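Local atomic coordinates of dermonecrotic toxin (Pasteurella multocida, PDB entry 2EBF), a protein that acts as a dermonecrotic toxin and potent mitogen, induces bone resorption and is associated with the severe progressive form of atrophic rhinitis in pigs. Residues A[210-215]-A[297-302]; A[251-256]-A[263-268]; A[352-357]-A[535-540]. One frame throughout, in Å; residues are numbered along the deposited sequence.

Contact 1. Residues A[210-215]-A[297-302]; sequences ISVFDK and QEVQGD
Two neighbours in segment 210-215, Val212 and Phe213, close on a single valine, Val299, near the end of helix 288-300. The segment begins with Ile210, whose CD1 lies in plane at the edge of the Phe213 ring; the Ile210 side chain also touches Leu238 and Leu261. At the next residue, Ser211 OG receives a weak hydrogen bond from Lys215 NZ. At Val212 the first contact with the helix is made. Its CG1, held anti to the backbone N (chi1 -177°), meets Val299 CG1 at 3.5 Å, and the two branched side chains cross at about a right angle. The contact belongs to the C2 region of the toxin, where the chain leaving the edge strand 205-207 of a small antiparallel sheet folds against helix 288-300. Phe213 starts from a CB directed away from that helix, yet its long flat side chain brings CD1 to 3.5 Å from Val299 CG2, with CE1 at 3.7 Å from the same methyl. A beta-branched valine suits position 299 because each methyl serves a different partner. Asp214 faces elsewhere, its OD2 hydrogen-bonded to Ser235 OG.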
loop_
_atom_site.group_PDB
_atom_site.type_symbol
_atom_site.label_atom_id
_atom_site.label_comp_id
_atom_site.label_asym_id
_atom_site.label_seq_id
_atom_site.Cartn_x
_atom_site.Cartn_y
_atom_site.Cartn_z
ATOM N N ILE A 210 -28.823 8.798 -21.343
ATOM C CA ILE A 210 -28.478 10.161 -21.752
ATOM C C ILE A 210 -29.521 11.236 -21.374
ATOM O O ILE A 210 -29.174 12.409 -21.208
ATOM C CB ILE A 210 -28.142 10.187 -23.284
ATOM C CG1 ILE A 210 -26.744 9.601 -23.543
ATOM C CG2 ILE A 210 -28.257 11.573 -23.888
ATOM C CD1 ILE A 210 -25.738 9.870 -22.453
ATOM N N SER A 211 -30.781 10.827 -21.225
ATOM C CA SER A 211 -31.870 11.742 -20.855
ATOM C C SER A 211 -31.649 12.449 -19.515
ATOM O O SER A 211 -32.258 13.483 -19.249
ATOM C CB SER A 211 -33.220 11.011 -20.849
ATOM O OG SER A 211 -33.356 10.177 -19.710
ATOM N N VAL A 212 -30.783 11.878 -18.677
ATOM C CA VAL A 212 -30.398 12.468 -17.389
ATOM C C VAL A 212 -29.818 13.882 -17.567
ATOM O O VAL A 212 -29.885 14.716 -16.659
ATOM C CB VAL A 212 -29.387 11.559 -16.628
ATOM C CG1 VAL A 212 -29.056 12.134 -15.265
ATOM C CG2 VAL A 212 -29.955 10.161 -16.448
ATOM N N PHE A 213 -29.259 14.145 -18.745
ATOM C CA PHE A 213 -28.718 15.465 -19.061
ATOM C C PHE A 213 -29.797 16.535 -19.195
ATOM O O PHE A 213 -29.523 17.722 -19.020
ATOM C CB PHE A 213 -27.880 15.407 -20.334
ATOM C CG PHE A 213 -26.523 14.819 -20.129
ATOM C CD1 PHE A 213 -25.546 15.520 -19.429
ATOM C CD2 PHE A 213 -26.214 13.564 -20.639
ATOM C CE1 PHE A 213 -24.281 14.977 -19.233
ATOM C CE2 PHE A 213 -24.948 13.014 -20.452
ATOM C CZ PHE A 213 -23.982 13.723 -19.748
ATOM N N ASP A 214 -31.020 16.104 -19.499
ATOM C CA ASP A 214 -32.151 17.017 -19.657
ATOM C C ASP A 214 -32.814 17.307 -18.317
ATOM O O ASP A 214 -33.638 18.215 -18.206
ATOM C CB ASP A 214 -33.166 16.436 -20.639
ATOM C CG ASP A 214 -32.555 16.129 -21.993
ATOM O OD1 ASP A 214 -31.543 16.766 -22.359
ATOM O OD2 ASP A 214 -33.084 15.244 -22.693
ATOM N N LYS A 215 -32.440 16.533 -17.302
ATOM C CA LYS A 215 -32.987 16.696 -15.962
ATOM C C LYS A 215 -32.301 17.814 -15.183
ATOM O O LYS A 215 -32.830 18.284 -14.174
ATOM C CB LYS A 215 -32.897 15.381 -15.179
ATOM C CG LYS A 215 -34.134 14.486 -15.272
ATOM C CD LYS A 215 -34.163 13.651 -16.551
ATOM C CE LYS A 215 -35.038 12.408 -16.378
ATOM N NZ LYS A 215 -35.282 11.714 -17.678
ATOM N N GLN A 297 -20.640 17.215 -14.523
ATOM C CA GLN A 297 -20.541 17.595 -13.120
ATOM C C GLN A 297 -21.891 18.014 -12.542
ATOM O O GLN A 297 -22.137 17.833 -11.352
ATOM C CB GLN A 297 -19.491 18.692 -12.930
ATOM C CG GLN A 297 -18.062 18.214 -13.192
ATOM C CD GLN A 297 -17.024 19.298 -12.992
ATOM O OE1 GLN A 297 -16.236 19.250 -12.045
ATOM N NE2 GLN A 297 -17.020 20.288 -13.881
ATOM N N GLU A 298 -22.761 18.577 -13.383
ATOM C CA GLU A 298 -24.121 18.900 -12.941
ATOM C C GLU A 298 -24.947 17.642 -12.727
ATOM O O GLU A 298 -25.650 17.530 -11.718
ATOM C CB GLU A 298 -24.824 19.869 -13.895
ATOM C CG GLU A 298 -24.389 21.307 -13.666
ATOM C CD GLU A 298 -25.355 22.344 -14.217
ATOM O OE1 GLU A 298 -26.538 22.018 -14.484
ATOM O OE2 GLU A 298 -24.912 23.503 -14.367
ATOM N N VAL A 299 -24.848 16.697 -13.662
ATOM C CA VAL A 299 -25.487 15.384 -13.506
ATOM C C VAL A 299 -25.000 14.686 -12.233
ATOM O O VAL A 299 -25.798 14.093 -11.505
ATOM C CB VAL A 299 -25.265 14.475 -14.745
ATOM C CG1 VAL A 299 -25.721 13.044 -14.467
ATOM C CG2 VAL A 299 -26.013 15.023 -15.948
ATOM N N GLN A 300 -23.696 14.787 -11.969
ATOM C CA GLN A 300 -23.063 14.178 -10.802
ATOM C C GLN A 300 -23.690 14.644 -9.489
ATOM O O GLN A 300 -23.920 13.838 -8.583
ATOM C CB GLN A 300 -21.563 14.485 -10.815
ATOM C CG GLN A 300 -20.800 14.011 -9.592
ATOM C CD GLN A 300 -19.447 14.671 -9.451
ATOM O OE1 GLN A 300 -18.887 14.723 -8.355
ATOM N NE2 GLN A 300 -18.912 15.178 -10.553
ATOM N N GLY A 301 -23.961 15.945 -9.396
ATOM C CA GLY A 301 -24.591 16.524 -8.213
ATOM C C GLY A 301 -23.784 16.356 -6.938
ATOM O O GLY A 301 -22.582 16.639 -6.908
ATOM N N ASP A 302 -24.452 15.879 -5.892
ATOM C CA ASP A 302 -23.856 15.721 -4.566
ATOM C C ASP A 302 -23.075 14.412 -4.428
ATOM O O ASP A 302 -22.444 14.160 -3.393
ATOM C CB ASP A 302 -24.948 15.808 -3.489
ATOM C CG ASP A 302 -26.000 14.700 -3.613
ATOM O OD1 ASP A 302 -26.327 14.287 -4.752
ATOM O OD2 ASP A 302 -26.514 14.244 -2.568
#

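Contact 2. Residues A[251-256]-A[263-268]; sequences LSKCRI and IGHSYE
His265 reaches across to Lys253, where its imidazole takes a bond from the backbone. The side chain can be followed outward. CB is the stalk and CG the first ring atom; CG stands anti to the carbonyl carbon (chi1 -53°), a torsion that swings the ring toward the turn at residues 251-253. CD2 then lies 3.6 Å from Lys253 CB, while Cys254 SG approaches the ring at its edge. Farther out, NE2 accepts a hydrogen bond from Lys253 N at 2.9 Å; the donor is tilted 30° out of the ring plane. CE1 has Ser252 OG near the plane at 3.9 Å. On the remaining side, ND1 is hydrogen-bonded to Glu269 OE1, so both ring nitrogens are occupied and the imidazole is fixed in rotation. With NE2 acting as acceptor, the pattern is consistent with the proton residing on ND1. Over one face runs the extended aliphatic chain of Lys253, whose CG makes a CH-pi contact 4.2 Å from the ring centroid. A lysine suits this exposed position: its methylenes lie over the imidazole, while the ammonium, not in contact, ends with Lys253 NZ 5.0 Å from His265 ND1.

Gly264, lacking a side chain, leaves room for Lys253 CB, and its N donates a short bond of 2.6 Å to Lys253 O. Next to it, Cys254 and Ile263 form a non-hydrogen-bonded antiparallel pair, Cys254 SG standing 4.1 Å from Ile263 CG1 on the face covered by Phe292 and Met270. Small and only weakly polar, cysteine fits that buried place. Beyond the histidine, Ser266 is the N-cap of helix 267-273, its OG bonded to Glu269 N. The whole is the open end of a beta-hairpin, strands 254-257 and 260-263, running directly into a capped helix.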
loop_
_atom_site.group_PDB
_atom_site.type_symbol
_atom_site.label_atom_id
_atom_site.label_comp_id
_atom_site.label_asym_id
_atom_site.label_seq_id
_atom_site.Cartn_x
_atom_site.Cartn_y
_atom_site.Cartn_z
ATOM N N LEU A 251 -11.795 15.145 -26.238
ATOM C CA LEU A 251 -12.863 14.154 -25.989
ATOM C C LEU A 251 -12.929 13.001 -26.999
ATOM O O LEU A 251 -14.011 12.530 -27.351
ATOM C CB LEU A 251 -14.233 14.839 -25.870
ATOM C CG LEU A 251 -14.406 16.019 -24.908
ATOM C CD1 LEU A 251 -15.801 16.613 -25.066
ATOM C CD2 LEU A 251 -14.149 15.616 -23.460
ATOM N N SER A 252 -11.761 12.547 -27.442
ATOM C CA SER A 252 -11.657 11.474 -28.429
ATOM C C SER A 252 -12.122 10.116 -27.904
ATOM O O SER A 252 -12.522 9.254 -28.685
ATOM C CB SER A 252 -10.226 11.380 -28.974
ATOM O OG SER A 252 -9.257 11.679 -27.978
ATOM N N LYS A 253 -12.066 9.934 -26.584
ATOM C CA LYS A 253 -12.469 8.677 -25.944
ATOM C C LYS A 253 -13.854 8.805 -25.299
ATOM O O LYS A 253 -14.071 8.398 -24.157
ATOM C CB LYS A 253 -11.419 8.219 -24.920
ATOM C CG LYS A 253 -10.018 8.035 -25.489
ATOM C CD LYS A 253 -8.989 7.878 -24.377
ATOM C CE LYS A 253 -7.567 8.074 -24.901
ATOM N NZ LYS A 253 -6.571 8.102 -23.793
ATOM N N CYS A 254 -14.783 9.390 -26.045
ATOM C CA CYS A 254 -16.177 9.470 -25.641
ATOM C C CYS A 254 -17.031 9.046 -26.820
ATOM O O CYS A 254 -16.856 9.550 -27.933
ATOM C CB CYS A 254 -16.547 10.891 -25.225
ATOM S SG CYS A 254 -15.622 11.534 -23.836
ATOM N N ARG A 255 -17.941 8.106 -26.579
ATOM C CA ARG A 255 -18.845 7.646 -27.621
ATOM C C ARG A 255 -20.238 7.377 -27.069
ATOM O O ARG A 255 -20.387 6.869 -25.953
ATOM C CB ARG A 255 -18.303 6.390 -28.305
ATOM C CG ARG A 255 -18.775 6.236 -29.749
ATOM C CD ARG A 255 -18.530 4.841 -30.301
ATOM N NE ARG A 255 -17.117 4.465 -30.287
ATOM C CZ ARG A 255 -16.637 3.314 -30.753
ATOM N NH1 ARG A 255 -17.456 2.412 -31.289
ATOM N NH2 ARG A 255 -15.335 3.064 -30.687
ATOM N N ILE A 256 -21.252 7.737 -27.856
ATOM C CA ILE A 256 -22.638 7.398 -27.542
ATOM C C ILE A 256 -23.087 6.235 -28.417
ATOM O O ILE A 256 -22.929 6.268 -29.640
ATOM C CB ILE A 256 -23.602 8.601 -27.713
ATOM C CG1 ILE A 256 -23.197 9.748 -26.783
ATOM C CG2 ILE A 256 -25.053 8.179 -27.432
ATOM C CD1 ILE A 256 -23.788 11.091 -27.161
ATOM N N ILE A 263 -17.235 6.800 -21.565
ATOM C CA ILE A 263 -16.124 7.729 -21.401
ATOM C C ILE A 263 -14.822 6.984 -21.090
ATOM O O ILE A 263 -14.790 6.086 -20.231
ATOM C CB ILE A 263 -16.444 8.785 -20.307
ATOM C CG1 ILE A 263 -17.637 9.652 -20.739
ATOM C CG2 ILE A 263 -15.225 9.652 -20.002
ATOM C CD1 ILE A 263 -18.340 10.376 -19.602
ATOM N N GLY A 264 -13.755 7.367 -21.793
ATOM C CA GLY A 264 -12.435 6.766 -21.617
ATOM C C GLY A 264 -11.387 7.678 -20.994
ATOM O O GLY A 264 -10.288 7.225 -20.678
ATOM N N HIS A 265 -11.714 8.959 -20.825
ATOM C CA HIS A 265 -10.817 9.903 -20.155
ATOM C C HIS A 265 -11.124 9.902 -18.676
ATOM O O HIS A 265 -12.283 9.977 -18.282
ATOM C CB HIS A 265 -10.998 11.327 -20.674
ATOM C CG HIS A 265 -10.892 11.456 -22.159
ATOM N ND1 HIS A 265 -9.724 11.825 -22.789
ATOM C CD2 HIS A 265 -11.810 11.278 -23.137
ATOM C CE1 HIS A 265 -9.926 11.865 -24.095
ATOM N NE2 HIS A 265 -11.184 11.538 -24.331
ATOM N N SER A 266 -10.085 9.844 -17.853
ATOM C CA SER A 266 -10.285 9.825 -16.413
ATOM C C SER A 266 -10.768 11.184 -15.918
ATOM O O SER A 266 -10.484 12.224 -16.526
ATOM C CB SER A 266 -8.995 9.410 -15.701
ATOM O OG SER A 266 -8.007 10.420 -15.803
ATOM N N TYR A 267 -11.521 11.160 -14.824
ATOM C CA TYR A 267 -11.987 12.366 -14.155
ATOM C C TYR A 267 -10.884 13.418 -14.045
ATOM O O TYR A 267 -11.081 14.578 -14.407
ATOM C CB TYR A 267 -12.505 12.005 -12.759
ATOM C CG TYR A 267 -12.907 13.188 -11.912
ATOM C CD1 TYR A 267 -12.435 13.329 -10.612
ATOM C CD2 TYR A 267 -13.766 14.164 -12.410
ATOM C CE1 TYR A 267 -12.812 14.414 -9.827
ATOM C CE2 TYR A 267 -14.144 15.250 -11.642
ATOM C CZ TYR A 267 -13.669 15.375 -10.358
ATOM O OH TYR A 267 -14.051 16.462 -9.604
ATOM N N GLU A 268 -9.722 12.994 -13.553
ATOM C CA GLU A 268 -8.605 13.903 -13.291
ATOM C C GLU A 268 -7.973 14.441 -14.565
ATOM O O GLU A 268 -7.545 15.598 -14.610
ATOM C CB GLU A 268 -7.545 13.217 -12.428
ATOM C CG GLU A 268 -8.006 12.905 -11.008
ATOM C CD GLU A 268 -8.526 11.485 -10.844
ATOM O OE1 GLU A 268 -8.732 10.785 -11.865
ATOM O OE2 GLU A 268 -8.722 11.067 -9.679
#

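Contact 3. Residues A[352-357]-A[535-540]; sequences EQFAAM and GAWQFL
With CG anti to the backbone N in both residues (chi1 -171° in Phe354, -177° in Trp537), the Phe354 ring of helix 350-356 is carried over strand 537-539 and meets the indole of Trp537. This strand is the antiparallel edge of a mixed, otherwise parallel sheet in an alpha/beta part of the C2 region, and the helix runs roughly antiparallel to it, the two short axes coming within 7.5 Å. The rings form a T-shaped pair: the edge of Phe354 points at the face of Trp537, with planes at 81° and centroids 5.2 Å apart. Phe354 CZ stands over the middle of the indole, 3.8 Å from Trp537 CE2. Tryptophan suits this place because its broad face receives the phenyl edge while NE1, at the rim, is hydrogen-bonded to Thr529 OG1 on the neighbouring strand. Phenylalanine is flat and apolar and fits edge-on against the indole; Arg362 makes a cation-pi contact with its ring. The same ring also meets the strand backbone. Trp537 O lies at its edge, near its plane, 3.6 Å from Phe354 CE1, and one atom round the ring Phe354 CD1 sits 3.6 Å from Phe539 N.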
loop_
_atom_site.group_PDB
_atom_site.type_symbol
_atom_site.label_atom_id
_atom_site.label_comp_id
_atom_site.label_asym_id
_atom_site.label_seq_id
_atom_site.Cartn_x
_atom_site.Cartn_y
_atom_site.Cartn_z
ATOM N N GLU A 352 21.519 30.679 5.429
ATOM C CA GLU A 352 22.508 31.758 5.336
ATOM C C GLU A 352 23.736 31.311 4.554
ATOM O O GLU A 352 24.309 32.086 3.791
ATOM C CB GLU A 352 22.926 32.237 6.726
ATOM C CG GLU A 352 21.792 32.795 7.560
ATOM C CD GLU A 352 22.252 33.295 8.926
ATOM O OE1 GLU A 352 23.459 33.165 9.250
ATOM O OE2 GLU A 352 21.394 33.818 9.678
ATOM N N GLN A 353 24.141 30.062 4.750
ATOM C CA GLN A 353 25.260 29.508 4.001
ATOM C C GLN A 353 24.935 29.434 2.503
ATOM O O GLN A 353 25.775 29.775 1.660
ATOM C CB GLN A 353 25.638 28.138 4.547
ATOM C CG GLN A 353 26.208 28.186 5.960
ATOM C CD GLN A 353 26.066 26.870 6.693
ATOM O OE1 GLN A 353 26.042 25.801 6.078
ATOM N NE2 GLN A 353 25.973 26.939 8.024
ATOM N N PHE A 354 23.712 29.003 2.189
ATOM C CA PHE A 354 23.192 29.010 0.817
ATOM C C PHE A 354 23.191 30.441 0.252
ATOM O O PHE A 354 23.715 30.677 -0.834
ATOM C CB PHE A 354 21.785 28.395 0.776
ATOM C CG PHE A 354 21.257 28.158 -0.617
ATOM C CD1 PHE A 354 20.257 28.971 -1.145
ATOM C CD2 PHE A 354 21.749 27.113 -1.394
ATOM C CE1 PHE A 354 19.758 28.752 -2.445
ATOM C CE2 PHE A 354 21.262 26.887 -2.695
ATOM C CZ PHE A 354 20.267 27.716 -3.216
ATOM N N ALA A 355 22.625 31.385 1.005
ATOM C CA ALA A 355 22.593 32.800 0.593
ATOM C C ALA A 355 23.972 33.460 0.490
ATOM O O ALA A 355 24.124 34.473 -0.200
ATOM C CB ALA A 355 21.698 33.607 1.524
ATOM N N ALA A 356 24.970 32.897 1.174
ATOM C CA ALA A 356 26.313 33.487 1.191
ATOM C C ALA A 356 27.036 33.271 -0.129
ATOM O O ALA A 356 27.886 34.075 -0.513
ATOM C CB ALA A 356 27.140 32.938 2.350
ATOM N N MET A 357 26.707 32.180 -0.817
ATOM C CA MET A 357 27.261 31.907 -2.135
ATOM C C MET A 357 26.649 32.842 -3.167
ATOM O O MET A 357 25.490 33.245 -3.036
ATOM C CB MET A 357 26.976 30.460 -2.547
ATOM C CG MET A 357 27.871 29.430 -1.879
ATOM S SD MET A 357 27.437 27.737 -2.314
ATOM C CE MET A 357 25.954 27.510 -1.353
ATOM N N GLY A 535 13.190 38.443 -6.182
ATOM C CA GLY A 535 13.973 37.643 -7.121
ATOM C C GLY A 535 15.138 36.905 -6.481
ATOM O O GLY A 535 15.971 36.325 -7.179
ATOM N N ALA A 536 15.200 36.937 -5.153
ATOM C CA ALA A 536 16.243 36.248 -4.409
ATOM C C ALA A 536 15.958 34.748 -4.359
ATOM O O ALA A 536 14.825 34.326 -4.121
ATOM C CB ALA A 536 16.362 36.819 -3.005
ATOM N N TRP A 537 17.000 33.958 -4.590
ATOM C CA TRP A 537 16.904 32.503 -4.601
ATOM C C TRP A 537 17.339 31.986 -3.241
ATOM O O TRP A 537 18.490 32.136 -2.860
ATOM C CB TRP A 537 17.817 31.960 -5.692
ATOM C CG TRP A 537 17.804 30.476 -5.890
ATOM C CD1 TRP A 537 16.781 29.614 -5.631
ATOM C CD2 TRP A 537 18.859 29.693 -6.453
ATOM N NE1 TRP A 537 17.144 28.330 -5.975
ATOM C CE2 TRP A 537 18.413 28.352 -6.487
ATOM C CE3 TRP A 537 20.143 29.993 -6.932
ATOM C CZ2 TRP A 537 19.207 27.308 -6.978
ATOM C CZ3 TRP A 537 20.929 28.952 -7.428
ATOM C CH2 TRP A 537 20.458 27.629 -7.439
ATOM N N GLN A 538 16.415 31.370 -2.511
ATOM C CA GLN A 538 16.724 30.963 -1.148
ATOM C C GLN A 538 16.284 29.561 -0.799
ATOM O O GLN A 538 15.391 29.005 -1.431
ATOM C CB GLN A 538 16.136 31.956 -0.151
ATOM C CG GLN A 538 14.657 32.177 -0.292
ATOM C CD GLN A 538 14.242 33.579 0.124
ATOM O OE1 GLN A 538 15.081 34.415 0.475
ATOM N NE2 GLN A 538 12.939 33.841 0.093
ATOM N N PHE A 539 16.930 29.025 0.230
ATOM C CA PHE A 539 16.642 27.711 0.769
ATOM C C PHE A 539 15.258 27.677 1.398
ATOM O O PHE A 539 14.813 28.653 2.011
ATOM C CB PHE A 539 17.711 27.360 1.798
ATOM C CG PHE A 539 17.549 26.003 2.424
ATOM C CD1 PHE A 539 17.327 25.884 3.791
ATOM C CD2 PHE A 539 17.636 24.848 1.654
ATOM C CE1 PHE A 539 17.194 24.634 4.381
ATOM C CE2 PHE A 539 17.502 23.586 2.239
ATOM C CZ PHE A 539 17.276 23.481 3.596
ATOM N N LEU A 540 14.591 26.540 1.233
ATOM C CA LEU A 540 13.288 26.292 1.812
ATOM C C LEU A 540 13.459 25.189 2.868
ATOM O O LEU A 540 13.477 24.018 2.521
ATOM C CB LEU A 540 12.349 25.804 0.714
ATOM C CG LEU A 540 10.890 26.217 0.560
ATOM C CD1 LEU A 540 10.148 25.030 -0.045
ATOM C CD2 LEU A 540 10.236 26.625 1.866
#

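Contacts 1 and 2 are near neighbours: their centres are 16 Å apart, their nearest atoms about 4 Å, and contact 2 is nested inside the chain loop that contact 1 closes. Helix 288-300 serves both, offering Val299 to contact 1 and Phe292 and Leu296 to contact 2. Contact 3 comes later in the chain, its centre 52 Å from that of contact 1 and 46 Å from that of contact 2, though all three fall within the C2 region. Contact 1 has a bound glucose about 9 Å from the Val212 side chain. None of them lies in the C3 range, which holds the phosphonate pocket around Cys626; the toxin's C-terminal region also carries a thiol protease-like catalytic triad.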